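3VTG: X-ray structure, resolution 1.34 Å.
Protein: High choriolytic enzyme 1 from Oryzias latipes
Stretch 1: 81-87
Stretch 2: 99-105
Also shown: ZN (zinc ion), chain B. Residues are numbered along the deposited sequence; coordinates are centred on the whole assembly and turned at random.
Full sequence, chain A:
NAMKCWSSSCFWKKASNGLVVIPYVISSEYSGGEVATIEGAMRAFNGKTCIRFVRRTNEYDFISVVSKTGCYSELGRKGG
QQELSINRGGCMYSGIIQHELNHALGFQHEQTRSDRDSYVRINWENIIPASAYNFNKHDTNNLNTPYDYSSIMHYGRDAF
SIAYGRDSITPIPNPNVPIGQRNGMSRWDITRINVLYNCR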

# COMPACT_ATOMS: atom_id res chain seq x y z
N GLN A 81 -13.60 11.24 7.04
CA GLN A 81 -12.92 10.23 7.83
C GLN A 81 -12.81 8.94 7.03
O GLN A 81 -13.81 8.40 6.59
N GLN A 82 -11.58 8.47 6.83
CA GLN A 82 -11.36 7.16 6.23
C GLN A 82 -10.49 6.31 7.15
O GLN A 82 -9.49 6.79 7.70
N GLU A 83 -10.88 5.05 7.31
CA GLU A 83 -10.19 4.18 8.24
C GLU A 83 -9.01 3.45 7.61
O GLU A 83 -9.01 3.14 6.41
N LEU A 84 -8.00 3.22 8.43
CA LEU A 84 -6.85 2.40 8.09
C LEU A 84 -6.64 1.49 9.29
O LEU A 84 -6.43 1.97 10.41
N SER A 85 -6.71 0.18 9.06
CA SER A 85 -6.58 -0.77 10.14
C SER A 85 -5.16 -1.30 10.29
O SER A 85 -4.59 -1.85 9.34
N ILE A 86 -4.60 -1.11 11.48
CA ILE A 86 -3.37 -1.77 11.89
C ILE A 86 -3.74 -2.61 13.11
O ILE A 86 -3.73 -2.12 14.25
N ASN A 87 -4.12 -3.86 12.88
CA ASN A 87 -4.43 -4.76 13.99
C ASN A 87 -3.22 -4.88 14.90
O ASN A 87 -2.10 -5.12 14.43
N HIS A 99 3.11 -0.20 3.79
CA HIS A 99 2.27 -0.83 2.78
C HIS A 99 0.87 -0.25 2.83
O HIS A 99 0.31 0.16 1.81
N GLU A 100 0.29 -0.19 4.03
CA GLU A 100 -1.07 0.35 4.20
C GLU A 100 -1.16 1.83 3.85
O GLU A 100 -2.13 2.26 3.21
N LEU A 101 -0.16 2.60 4.27
CA LEU A 101 -0.12 4.02 3.94
C LEU A 101 -0.03 4.24 2.42
O LEU A 101 -0.61 5.20 1.90
N ASN A 102 0.67 3.35 1.73
CA ASN A 102 0.71 3.38 0.26
C ASN A 102 -0.65 3.14 -0.39
O ASN A 102 -0.97 3.77 -1.40
N HIS A 103 -1.46 2.25 0.19
CA HIS A 103 -2.85 2.10 -0.25
C HIS A 103 -3.59 3.40 -0.11
O HIS A 103 -4.28 3.84 -1.04
N ALA A 104 -3.44 4.05 1.05
CA ALA A 104 -4.09 5.34 1.31
C ALA A 104 -3.67 6.41 0.30
O ALA A 104 -4.46 7.30 -0.02
N LEU A 105 -2.45 6.31 -0.20
CA LEU A 105 -1.97 7.22 -1.25
C LEU A 105 -2.59 6.96 -2.63
O LEU A 105 -2.59 7.84 -3.48

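The strand of residues 81-86 and the helix of 99-105 run nearly antiparallel, their N-to-C directions 163° apart and their axes 9.4 Å distant at closest approach. The backbones come nearest at Leu84 and Glu100, whose CA atoms are 7.3 Å apart. That spacing leaves room for side chains between them. The contact buries a modest 221 Å² summed over both sides, and no hydrogen bond crosses it.

Leu84 is the centre of the interface, with 68 Å² covered by the helix. Its CA-to-CB bond points toward the helix, and chi1 of -173° (t) with chi2 of 157° (t) sets both methyls against the helix. Leu84 CD2 lies 3.9 Å from Glu100 CB, and Leu84 CD1 is also close to it at 4.1 Å; CD1 in addition reaches Leu101 CD2 at 3.9 Å and Ala104 CB at 4.4 Å. These separations are those of van der Waals packing.

Glu100 follows with 55 Å² covered. It too points toward the opposing stretch, but its chi1 of -62° (m) and chi2 of -51° (m) fold the chain so that the methylenes face the strand while the carboxylate lies near the zinc site. The evidence is in the distances: Ile86 CD1 approaches Glu100 CG to 3.9 Å, and the backbone atom Ser85 O is 4.4 Å from the same Glu100 CG. At the far end of the side chain, water 1 donates a hydrogen bond to Glu100 OE2 at 2.7 Å. The same water binds zinc, its O lying 2.1 Å from ZN, so the carboxylate reaches the metal through a water while its stem packs on the strand.

Ala104, covered over 32 Å², sits one helical turn after Glu100, and its amide closes that turn through a hydrogen bond from Ala104 N to Glu100 O of 3.1 Å. Its CB points toward the strand and is touched by Leu84, as described, and by Gln82, whose NE2 stands 4.4 Å from Ala104 CB. Gln82 also points toward the helix, with chi1 of 70° (p) and chi2 of -174° (t); its amide polar atoms are hydrogen-bonded elsewhere in the structure.

Two side chains start sideways yet bring their ends nearer. Ile86, with chi1 and chi2 both at -61° (m, m), delivers CD1 to Glu100; Leu101, with chi1 of -67° (m) and chi2 of 165° (t), delivers CD2 to Leu84.

The metal ligands stay out of this packing. His99 NE2 and His103 NE2 each bind ZN at 2.1 Å, and neither residue has surface covered by the strand. His99 NE2 and His103 NE2 are 3.1 Å apart because both coordinate the ion, not through a hydrogen bond. Water 2, with its O 2.3 Å from ZN, and one atom from elsewhere in the structure join water 1 in the coordination sphere.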

# COMPACT_ATOMS: atom_id res chain seq x y z
CB GLN A 81 -13.70 9.97 9.12
CG GLN A 81 -13.06 8.98 10.08
CD GLN A 81 -13.72 8.99 11.45
OE1 GLN A 81 -14.64 9.76 11.70
NE2 GLN A 81 -13.23 8.13 12.33
CB GLN A 82 -10.77 7.26 4.82
CG GLN A 82 -9.33 7.75 4.74
CD GLN A 82 -8.90 7.96 3.30
OE1 GLN A 82 -9.35 8.90 2.64
NE2 GLN A 82 -8.04 7.08 2.81
CB GLU A 83 -11.16 3.20 8.91
CG GLU A 83 -12.07 3.88 9.93
CD GLU A 83 -12.87 2.93 10.80
OE1 GLU A 83 -13.02 1.74 10.45
OE2 GLU A 83 -13.37 3.38 11.85
CB LEU A 84 -5.62 3.27 7.81
CG LEU A 84 -4.34 2.61 7.28
CD1 LEU A 84 -3.47 3.63 6.56
CD2 LEU A 84 -3.55 1.92 8.39
CB SER A 85 -7.55 -1.94 9.96
OG SER A 85 -7.45 -2.83 11.06
CB ILE A 86 -2.25 -0.75 12.21
CG1 ILE A 86 -1.90 0.10 10.98
CG2 ILE A 86 -1.00 -1.43 12.77
CD1 ILE A 86 -1.37 -0.69 9.79
CB ASN A 87 -4.88 -6.13 13.50
CG ASN A 87 -5.26 -7.05 14.65
OD1 ASN A 87 -4.42 -7.80 15.16
ND2 ASN A 87 -6.51 -6.99 15.08
CB HIS A 99 2.29 -2.34 3.00
CG HIS A 99 1.33 -3.12 2.12
ND1 HIS A 99 1.75 -3.91 1.11
CD2 HIS A 99 -0.05 -3.26 2.18
CE1 HIS A 99 0.69 -4.50 0.54
NE2 HIS A 99 -0.42 -4.10 1.19
CB GLU A 100 -1.60 0.09 5.62
CG GLU A 100 -1.75 -1.38 5.99
CD GLU A 100 -2.53 -2.20 4.97
OE1 GLU A 100 -3.41 -1.64 4.27
OE2 GLU A 100 -2.26 -3.41 4.88
CB LEU A 101 1.04 4.71 4.68
CG LEU A 101 0.90 4.80 6.20
CD1 LEU A 101 2.24 5.14 6.83
CD2 LEU A 101 -0.17 5.79 6.63
CB ASN A 102 1.77 2.42 -0.28
CG ASN A 102 3.11 3.09 -0.45
OD1 ASN A 102 3.32 3.87 -1.38
ND2 ASN A 102 4.04 2.78 0.46
CB HIS A 103 -3.60 1.03 0.55
CG HIS A 103 -3.29 -0.39 0.14
ND1 HIS A 103 -3.25 -0.81 -1.14
CD2 HIS A 103 -3.07 -1.53 0.93
CE1 HIS A 103 -2.99 -2.13 -1.17
NE2 HIS A 103 -2.89 -2.57 0.09
CB ALA A 104 -3.83 5.80 2.74
CB LEU A 105 -0.44 7.19 -1.35
CG LEU A 105 0.36 7.75 -0.18
CD1 LEU A 105 1.85 7.62 -0.47
CD2 LEU A 105 -0.01 9.19 0.11
ZN ZN B . -2.39 -4.51 0.77
O HOH W 1 -3.46 -4.25 2.59
O HOH W 2 -2.12 -6.59 1.73